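Local coordinates for protein lysine specific cysteine protease (Porphyromonas gingivalis, PDB 3KM5) that cleaves proteins after lysine as a secreted calcium-binding cysteine protease and possible virulence factor, this chain being its K2 cleaved adhesin domain, a type of domain haemolytic in vitro, at residues A[124-128]-A[165-169]; A[12-18]-A[33-37]; A[77-83]-A[171-177]. One frame throughout, in Å; residues are numbered along the deposited sequence.

Contact 1. Residues A[124-128]-A[165-169]; sequences GARFG and DLNYI
Residues 124-128 run extended but outside any regular strand, and pack against the loop 165-167 that leads into the strand beginning at Tyr-168; the CA atoms of Arg-126 and Asn-167 come nearest, 6.3 Å apart. Two hydrogen bonds join the Asn-167 amide (chi1 t) to the backbone of a single residue: Phe-127 N donates to Asn-167 OD1 (2.9 Å) and Asn-167 ND2 donates to Phe-127 O (2.8 Å). Asn-87 is a second donor to Asn-167 OD1. The charged pair is a salt bridge, Arg-126 NH1 to Asp-165 OD1 at 2.5 Å, reached by an Arg-126 side chain extended in m, t, t; Leu-166 O lies over one guanidinium face, and Phe-90 and Trp-58 add cation-pi contacts. Apolar packing is slight, Phe-127 CB to Tyr-168 CE2 at 4.5 Å, although both rings also meet Trp-43 and touch Pro-138 of the experimentally identified cleavage site. The primary amide, acceptor and donor on one side, satisfies both N and O of Phe-127 as a paired strand residue would, so polar bonds dominate.

Contact 2. Residues A[12-18]-A[33-37]; sequences STHGEAP and WLCLS
Three hydrogen bonds hold the loop 12-18, between strands 5-7 and 22-25, along the edge of strand 34-37. Gly-15 N donates to Cys-35 O and Cys-35 N to Glu-16 O, both at 2.8 Å, while Ser-37 N donates to His-14 ND1 at 3.0 Å, in the ring plane, with His-14 chi1 t. The loop makes a type II beta turn from Thr-13 to Glu-16, closed by Glu-16 N to Thr-13 O (3.1 Å); Gly-15, at phi/psi 86/-2, takes the position that favours glycine. CA atoms approach at His-14 and Leu-36 (4.5 Å) and at Ala-17 and Leu-34 (4.7 Å). Cys-35 (chi1 t) points into the loop: its SG lies 3.6 Å from Ser-12 CB and its CB 3.3 Å from Thr-13 O. Leu-34 CD2 packs on Gly-15 O at 3.4 Å. On the other edge, Leu-34 and Leu-36 make backbone hydrogen bonds to Ser-54 and Val-52 of strand 51-56. Cys-35 N and O and Ser-37 N thus all find polar partners in the loop.

Contact 3. Residues A[77-83]-A[171-177]; sequences ATKVKYY and LDDIQFT. With CA (calcium ion), chain D.
The pairing of strands 79-83 and 171-177 contributes Asp-172 to a calcium site: its OD1 (2.5 Å) and OD2 (2.6 Å) bind the ion, joined by Thr-8, Glu-10, Gly-48 and Asn-51. A water 2.4 Å from the calcium donates to Asp-173 OD1 (2.6 Å). The strands run antiparallel, 168° between directions and 4.6 Å apart at closest approach. Lys-79 pairs with Thr-177 and Lys-81 with Gln-175 as hydrogen-bonded pairs, Val-80 with Phe-176 as a non-hydrogen-bonded one. Lys-81 N donates to Gln-175 O (2.9 Å) and Gln-175 N to Lys-81 O (2.7 Å). A beta bulge then shifts the register by one, so Tyr-83 pairs with Asp-172 (Asp-172 N to Tyr-83 O, 3.0 Å). Thr-78 and Lys-79 form a classic bulge opposite Thr-177, with Thr-78 N to Thr-177 O at 2.8 Å. This is a central pairing in one sheet of the domain's beta jelly roll. Val-80, Ile-174 and Phe-176 form its buried side: Val-80 CG2 lies 3.5 Å from Ile-174 CG2 and makes a CH-pi contact 4.2 Å from the Phe-176 ring centroid. Lys-81, Tyr-83 and Gln-175 share the other face, where Lys-81 NZ donates to Tyr-83 OH (3.0 Å).

All three contacts reach the same antiparallel sheet of the jelly roll. Contacts 1 and 3 share strand 168-177: contact 1 lies at its start and contact 3 along residues 171-177, their centres 24 Å apart on opposite sides of the chain's centre, with contact 1 nested in sequence inside the loop that contact 3 closes. Contact 2, about 18 Å from each by centres, lies across strand 51-56. Trp-33 joins it to both: its CH2 packs 3.9 Å from Ile-169 CG2 of contact 1 and 3.7 Å from Leu-171 CD1 of contact 3. Contact 3 contributes Asp-172 to a calcium site, whereas in contact 1 the Tyr-168 side chain is about 13 Å from a calcium ion.

Contact 1. Residues A[124-128]-A[165-169]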
loop_
_atom_site.group_PDB
_atom_site.type_symbol
_atom_site.label_atom_id
_atom_site.label_comp_id
_atom_site.label_asym_id
_atom_site.label_seq_id
_atom_site.Cartn_x
_atom_site.Cartn_y
_atom_site.Cartn_z
ATOM N N GLY A 124 20.577 -3.566 -6.745
ATOM C CA GLY A 124 20.871 -2.375 -5.955
ATOM C C GLY A 124 20.634 -2.613 -4.467
ATOM O O GLY A 124 20.630 -3.763 -3.998
ATOM N N ALA A 125 20.412 -1.526 -3.738
ATOM C CA ALA A 125 20.163 -1.587 -2.301
ATOM C C ALA A 125 18.687 -1.870 -2.033
ATOM O O ALA A 125 17.835 -1.552 -2.872
ATOM C CB ALA A 125 20.556 -0.251 -1.638
ATOM N N ARG A 126 18.403 -2.472 -0.879
ATOM C CA ARG A 126 17.036 -2.620 -0.363
ATOM C C ARG A 126 16.916 -1.780 0.885
ATOM O O ARG A 126 17.916 -1.487 1.553
ATOM C CB ARG A 126 16.676 -4.076 -0.077
ATOM C CG ARG A 126 16.539 -4.936 -1.279
ATOM C CD ARG A 126 16.180 -6.329 -0.866
ATOM N NE ARG A 126 16.327 -7.258 -1.971
ATOM C CZ ARG A 126 15.824 -8.486 -1.992
ATOM N NH1 ARG A 126 15.130 -8.945 -0.966
ATOM N NH2 ARG A 126 16.026 -9.263 -3.041
ATOM N N PHE A 127 15.687 -1.390 1.184
ATOM C CA PHE A 127 15.408 -0.348 2.154
ATOM C C PHE A 127 14.392 -0.855 3.137
ATOM O O PHE A 127 13.474 -1.575 2.759
ATOM C CB PHE A 127 14.950 0.925 1.457
ATOM C CG PHE A 127 16.004 1.504 0.552
ATOM C CD1 PHE A 127 16.948 2.380 1.041
ATOM C CD2 PHE A 127 16.079 1.129 -0.778
ATOM C CE1 PHE A 127 17.937 2.893 0.221
ATOM C CE2 PHE A 127 17.076 1.651 -1.611
ATOM C CZ PHE A 127 17.999 2.522 -1.110
ATOM N N GLY A 128 14.564 -0.476 4.393
ATOM C CA GLY A 128 13.702 -0.942 5.459
ATOM C C GLY A 128 13.570 0.052 6.577
ATOM O O GLY A 128 13.984 1.218 6.459
ATOM N N ASP A 165 10.489 -11.460 -0.829
ATOM C CA ASP A 165 11.905 -11.072 -0.928
ATOM C C ASP A 165 12.163 -10.144 -2.106
ATOM O O ASP A 165 13.157 -10.272 -2.830
ATOM C CB ASP A 165 12.782 -12.340 -1.026
ATOM C CG ASP A 165 14.227 -12.113 -0.608
ATOM O OD1 ASP A 165 14.542 -11.133 0.096
ATOM O OD2 ASP A 165 15.057 -12.970 -0.967
ATOM N N LEU A 166 11.264 -9.182 -2.308
ATOM C CA LEU A 166 11.517 -8.097 -3.258
ATOM C C LEU A 166 11.888 -6.903 -2.375
ATOM O O LEU A 166 12.972 -6.892 -1.770
ATOM C CB LEU A 166 10.333 -7.888 -4.229
ATOM C CG LEU A 166 10.194 -8.829 -5.467
ATOM C CD1 LEU A 166 11.453 -8.777 -6.341
ATOM C CD2 LEU A 166 9.900 -10.262 -5.140
ATOM N N ASN A 167 11.000 -5.914 -2.207
ATOM C CA ASN A 167 11.267 -4.911 -1.163
ATOM C C ASN A 167 9.997 -4.370 -0.508
ATOM O O ASN A 167 9.691 -4.770 0.607
ATOM C CB ASN A 167 12.239 -3.826 -1.667
ATOM C CG ASN A 167 12.924 -3.007 -0.561
ATOM O OD1 ASN A 167 13.724 -2.099 -0.874
ATOM N ND2 ASN A 167 12.649 -3.306 0.713
ATOM N N TYR A 168 9.290 -3.480 -1.192
ATOM C CA TYR A 168 8.122 -2.819 -0.577
ATOM C C TYR A 168 7.162 -2.436 -1.683
ATOM O O TYR A 168 7.512 -2.342 -2.878
ATOM C CB TYR A 168 8.490 -1.559 0.250
ATOM C CG TYR A 168 9.259 -0.537 -0.523
ATOM C CD1 TYR A 168 8.618 0.265 -1.431
ATOM C CD2 TYR A 168 10.643 -0.402 -0.396
ATOM C CE1 TYR A 168 9.261 1.175 -2.166
ATOM C CE2 TYR A 168 11.323 0.547 -1.140
ATOM C CZ TYR A 168 10.631 1.333 -2.042
ATOM O OH TYR A 168 11.261 2.261 -2.840
ATOM N N ILE A 169 5.907 -2.237 -1.255
ATOM C CA ILE A 169 4.948 -1.412 -1.996
ATOM C C ILE A 169 4.496 -0.263 -1.107
ATOM O O ILE A 169 4.183 -0.447 0.077
ATOM C CB ILE A 169 3.790 -2.231 -2.538
ATOM C CG1 ILE A 169 2.830 -1.345 -3.317
ATOM C CG2 ILE A 169 3.030 -3.003 -1.464
ATOM C CD1 ILE A 169 1.939 -2.082 -4.283
#

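Contact 2. Residues A[12-18]-A[33-37]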
loop_
_atom_site.group_PDB
_atom_site.type_symbol
_atom_site.label_atom_id
_atom_site.label_comp_id
_atom_site.label_asym_id
_atom_site.label_seq_id
_atom_site.Cartn_x
_atom_site.Cartn_y
_atom_site.Cartn_z
ATOM N N SER A 12 -1.928 10.461 9.640
ATOM C CA SER A 12 -1.427 9.279 10.329
ATOM C C SER A 12 -0.004 9.530 10.816
ATOM O O SER A 12 0.609 10.550 10.493
ATOM C CB SER A 12 -1.415 8.077 9.380
ATOM O OG SER A 12 -2.748 7.705 9.079
ATOM N N THR A 13 0.529 8.601 11.607
ATOM C CA THR A 13 1.863 8.778 12.211
ATOM C C THR A 13 2.834 7.654 11.830
ATOM O O THR A 13 2.437 6.491 11.707
ATOM C CB THR A 13 1.734 8.860 13.739
ATOM O OG1 THR A 13 0.992 10.041 14.096
ATOM C CG2 THR A 13 3.079 8.902 14.423
ATOM N N HIS A 14 4.097 8.015 11.644
ATOM C CA HIS A 14 5.149 7.038 11.303
ATOM C C HIS A 14 5.144 5.837 12.257
ATOM O O HIS A 14 5.150 6.020 13.486
ATOM C CB HIS A 14 6.515 7.725 11.337
ATOM C CG HIS A 14 7.625 6.809 10.983
ATOM N ND1 HIS A 14 8.002 6.572 9.679
ATOM C CD2 HIS A 14 8.404 6.015 11.756
ATOM C CE1 HIS A 14 8.982 5.688 9.667
ATOM N NE2 HIS A 14 9.244 5.328 10.912
ATOM N N GLY A 15 5.107 4.620 11.703
ATOM C CA GLY A 15 5.156 3.396 12.501
ATOM C C GLY A 15 3.844 2.857 13.042
ATOM O O GLY A 15 3.786 1.809 13.691
ATOM N N GLU A 16 2.761 3.572 12.765
ATOM C CA GLU A 16 1.425 3.130 13.147
ATOM C C GLU A 16 0.604 2.734 11.960
ATOM O O GLU A 16 0.910 3.146 10.836
ATOM C CB GLU A 16 0.675 4.262 13.842
ATOM C CG GLU A 16 1.364 4.785 15.064
ATOM C CD GLU A 16 1.551 3.762 16.181
ATOM O OE1 GLU A 16 0.753 2.807 16.301
ATOM O OE2 GLU A 16 2.536 3.937 16.903
ATOM N N ALA A 17 -0.439 1.932 12.192
ATOM C CA ALA A 17 -1.424 1.641 11.174
ATOM C C ALA A 17 -2.109 2.962 10.878
ATOM O O ALA A 17 -2.252 3.813 11.754
ATOM C CB ALA A 17 -2.458 0.583 11.646
ATOM N N PRO A 18 -2.528 3.160 9.631
ATOM C CA PRO A 18 -3.147 4.412 9.288
ATOM C C PRO A 18 -4.430 4.682 10.059
ATOM O O PRO A 18 -5.230 3.784 10.314
ATOM C CB PRO A 18 -3.481 4.260 7.799
ATOM C CG PRO A 18 -2.752 3.140 7.360
ATOM C CD PRO A 18 -2.542 2.222 8.495
ATOM N N TRP A 33 0.809 -3.488 7.086
ATOM C CA TRP A 33 0.756 -2.123 6.566
ATOM C C TRP A 33 1.003 -1.085 7.661
ATOM O O TRP A 33 0.349 -1.124 8.710
ATOM C CB TRP A 33 -0.604 -1.864 5.949
ATOM C CG TRP A 33 -0.866 -2.575 4.652
ATOM C CD1 TRP A 33 -1.556 -3.726 4.498
ATOM C CD2 TRP A 33 -0.493 -2.158 3.326
ATOM N NE1 TRP A 33 -1.647 -4.057 3.187
ATOM C CE2 TRP A 33 -0.978 -3.130 2.427
ATOM C CE3 TRP A 33 0.244 -1.090 2.820
ATOM C CZ2 TRP A 33 -0.832 -2.996 1.041
ATOM C CZ3 TRP A 33 0.419 -0.983 1.449
ATOM C CH2 TRP A 33 -0.097 -1.949 0.582
ATOM N N LEU A 34 1.933 -0.167 7.408
ATOM C CA LEU A 34 2.283 0.894 8.350
ATOM C C LEU A 34 2.417 2.213 7.608
ATOM O O LEU A 34 2.944 2.254 6.493
ATOM C CB LEU A 34 3.640 0.634 9.021
ATOM C CG LEU A 34 3.792 -0.542 9.994
ATOM C CD1 LEU A 34 5.253 -0.603 10.408
ATOM C CD2 LEU A 34 2.916 -0.373 11.211
ATOM N N CYS A 35 2.041 3.300 8.264
ATOM C CA CYS A 35 2.349 4.629 7.783
ATOM C C CYS A 35 3.835 4.889 7.966
ATOM O O CYS A 35 4.406 4.503 8.977
ATOM C CB CYS A 35 1.557 5.645 8.589
ATOM S SG CYS A 35 2.010 7.398 8.333
ATOM N N LEU A 36 4.462 5.459 6.940
ATOM C CA LEU A 36 5.852 5.927 7.001
ATOM C C LEU A 36 5.900 7.413 6.681
ATOM O O LEU A 36 5.147 7.884 5.816
ATOM C CB LEU A 36 6.725 5.230 5.979
ATOM C CG LEU A 36 6.746 3.706 6.010
ATOM C CD1 LEU A 36 7.641 3.186 4.872
ATOM C CD2 LEU A 36 7.141 3.135 7.387
ATOM N N SER A 37 6.788 8.145 7.373
ATOM C CA SER A 37 7.039 9.551 7.079
ATOM C C SER A 37 8.445 9.798 6.542
ATOM O O SER A 37 9.425 9.250 7.070
ATOM C CB SER A 37 6.880 10.388 8.339
ATOM O OG SER A 37 7.240 11.732 8.048
#

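Contact 3. Residues A[77-83]-A[171-177]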
loop_
_atom_site.group_PDB
_atom_site.type_symbol
_atom_site.label_atom_id
_atom_site.label_comp_id
_atom_site.label_asym_id
_atom_site.label_seq_id
_atom_site.Cartn_x
_atom_site.Cartn_y
_atom_site.Cartn_z
ATOM N N ALA A 77 -18.996 4.595 -3.393
ATOM C CA ALA A 77 -17.806 4.742 -4.196
ATOM C C ALA A 77 -17.957 3.964 -5.497
ATOM O O ALA A 77 -18.416 2.832 -5.470
ATOM C CB ALA A 77 -16.594 4.233 -3.408
ATOM N N THR A 78 -17.611 4.598 -6.612
ATOM C CA THR A 78 -17.661 4.014 -7.914
ATOM C C THR A 78 -16.266 3.833 -8.524
ATOM O O THR A 78 -16.118 3.073 -9.483
ATOM C CB THR A 78 -18.498 4.870 -8.849
ATOM O OG1 THR A 78 -18.037 6.234 -8.796
ATOM C CG2 THR A 78 -19.972 4.869 -8.423
ATOM N N LYS A 79 -15.256 4.536 -7.992
ATOM C CA LYS A 79 -13.901 4.527 -8.551
ATOM C C LYS A 79 -12.928 4.711 -7.390
ATOM O O LYS A 79 -13.220 5.471 -6.467
ATOM C CB LYS A 79 -13.689 5.637 -9.585
ATOM C CG LYS A 79 -12.634 5.303 -10.645
ATOM C CD LYS A 79 -13.179 4.339 -11.713
ATOM C CE LYS A 79 -13.799 5.068 -12.882
ATOM N NZ LYS A 79 -14.689 4.203 -13.747
ATOM N N VAL A 80 -11.785 4.013 -7.421
ATOM C CA VAL A 80 -10.647 4.383 -6.575
ATOM C C VAL A 80 -9.431 4.657 -7.488
ATOM O O VAL A 80 -9.152 3.894 -8.412
ATOM C CB VAL A 80 -10.373 3.306 -5.467
ATOM C CG1 VAL A 80 -10.001 1.895 -6.065
ATOM C CG2 VAL A 80 -9.307 3.808 -4.484
ATOM N N LYS A 81 -8.789 5.798 -7.291
ATOM C CA LYS A 81 -7.598 6.159 -8.012
ATOM C C LYS A 81 -6.502 6.327 -6.962
ATOM O O LYS A 81 -6.740 6.910 -5.890
ATOM C CB LYS A 81 -7.831 7.448 -8.807
ATOM C CG LYS A 81 -6.602 7.886 -9.597
ATOM C CD LYS A 81 -5.867 8.962 -8.934
ATOM C CE LYS A 81 -6.546 10.255 -9.168
ATOM N NZ LYS A 81 -5.674 11.388 -8.789
ATOM N N TYR A 82 -5.291 5.891 -7.241
ATOM C CA TYR A 82 -4.235 5.931 -6.252
ATOM C C TYR A 82 -2.896 5.922 -6.982
ATOM O O TYR A 82 -2.834 5.711 -8.198
ATOM C CB TYR A 82 -4.313 4.742 -5.270
ATOM C CG TYR A 82 -4.255 3.401 -5.970
ATOM C CD1 TYR A 82 -3.050 2.729 -6.125
ATOM C CD2 TYR A 82 -5.385 2.837 -6.567
ATOM C CE1 TYR A 82 -2.979 1.495 -6.794
ATOM C CE2 TYR A 82 -5.322 1.622 -7.237
ATOM C CZ TYR A 82 -4.131 0.961 -7.349
ATOM O OH TYR A 82 -4.116 -0.230 -8.046
ATOM N N TYR A 83 -1.845 6.144 -6.214
ATOM C CA TYR A 83 -0.471 6.063 -6.683
ATOM C C TYR A 83 0.291 5.067 -5.830
ATOM O O TYR A 83 0.141 5.044 -4.624
ATOM C CB TYR A 83 0.217 7.447 -6.641
ATOM C CG TYR A 83 -0.529 8.506 -7.408
ATOM C CD1 TYR A 83 -0.197 8.845 -8.707
ATOM C CD2 TYR A 83 -1.595 9.177 -6.809
ATOM C CE1 TYR A 83 -0.942 9.843 -9.411
ATOM C CE2 TYR A 83 -2.320 10.120 -7.488
ATOM C CZ TYR A 83 -1.991 10.468 -8.773
ATOM O OH TYR A 83 -2.757 11.422 -9.452
ATOM N N LEU A 171 1.748 3.157 -0.958
ATOM C CA LEU A 171 0.562 3.771 -1.542
ATOM C C LEU A 171 0.424 5.167 -1.006
ATOM O O LEU A 171 0.789 5.433 0.130
ATOM C CB LEU A 171 -0.740 3.008 -1.240
ATOM C CG LEU A 171 -0.729 1.533 -1.572
ATOM C CD1 LEU A 171 -1.925 0.811 -0.961
ATOM C CD2 LEU A 171 -0.748 1.332 -3.080
ATOM N N ASP A 172 -0.122 6.048 -1.829
ATOM C CA ASP A 172 -0.433 7.409 -1.365
ATOM C C ASP A 172 -1.551 7.979 -2.234
ATOM O O ASP A 172 -1.820 7.512 -3.318
ATOM C CB ASP A 172 0.848 8.237 -1.433
ATOM C CG ASP A 172 0.817 9.496 -0.555
ATOM O OD1 ASP A 172 -0.137 9.668 0.220
ATOM O OD2 ASP A 172 1.823 10.239 -0.609
ATOM N N ASP A 173 -2.209 9.003 -1.701
ATOM C CA ASP A 173 -3.181 9.790 -2.441
ATOM C C ASP A 173 -4.262 8.905 -3.060
ATOM O O ASP A 173 -4.555 8.932 -4.272
ATOM C CB ASP A 173 -2.474 10.719 -3.466
ATOM C CG ASP A 173 -1.746 11.856 -2.790
ATOM O OD1 ASP A 173 -2.190 12.284 -1.711
ATOM O OD2 ASP A 173 -0.658 12.268 -3.260
ATOM N N ILE A 174 -4.902 8.143 -2.189
ATOM C CA ILE A 174 -5.959 7.228 -2.576
ATOM C C ILE A 174 -7.321 7.952 -2.606
ATOM O O ILE A 174 -7.880 8.283 -1.536
ATOM C CB ILE A 174 -6.059 6.012 -1.601
ATOM C CG1 ILE A 174 -4.686 5.355 -1.419
ATOM C CG2 ILE A 174 -7.143 5.057 -2.071
ATOM C CD1 ILE A 174 -4.670 4.365 -0.282
ATOM N N GLN A 175 -7.822 8.209 -3.812
ATOM C CA GLN A 175 -8.992 9.062 -4.038
ATOM C C GLN A 175 -10.179 8.194 -4.359
ATOM O O GLN A 175 -10.117 7.375 -5.268
ATOM C CB GLN A 175 -8.730 10.000 -5.189
ATOM C CG GLN A 175 -9.906 10.893 -5.516
ATOM C CD GLN A 175 -9.678 11.706 -6.729
ATOM O OE1 GLN A 175 -9.403 12.903 -6.638
ATOM N NE2 GLN A 175 -9.775 11.067 -7.889
ATOM N N PHE A 176 -11.258 8.356 -3.608
ATOM C CA PHE A 176 -12.514 7.678 -3.851
ATOM C C PHE A 176 -13.489 8.603 -4.565
ATOM O O PHE A 176 -13.781 9.700 -4.053
ATOM C CB PHE A 176 -13.117 7.238 -2.518
ATOM C CG PHE A 176 -12.297 6.205 -1.813
ATOM C CD1 PHE A 176 -12.485 4.848 -2.054
ATOM C CD2 PHE A 176 -11.294 6.593 -0.947
ATOM C CE1 PHE A 176 -11.696 3.902 -1.414
ATOM C CE2 PHE A 176 -10.510 5.654 -0.305
ATOM C CZ PHE A 176 -10.706 4.320 -0.535
ATOM N N THR A 177 -13.951 8.209 -5.737
ATOM C CA THR A 177 -15.034 8.901 -6.432
ATOM C C THR A 177 -16.325 8.331 -5.915
ATOM O O THR A 177 -16.578 7.138 -6.035
ATOM C CB THR A 177 -14.972 8.727 -7.926
ATOM O OG1 THR A 177 -13.723 9.211 -8.387
ATOM C CG2 THR A 177 -16.079 9.522 -8.613
HETATM CA CA CA D . 0.913 11.540 1.467
HETATM O O HOH W 1 -5.498 10.959 -5.897
HETATM O O HOH W 2 -0.472 12.922 0.144
#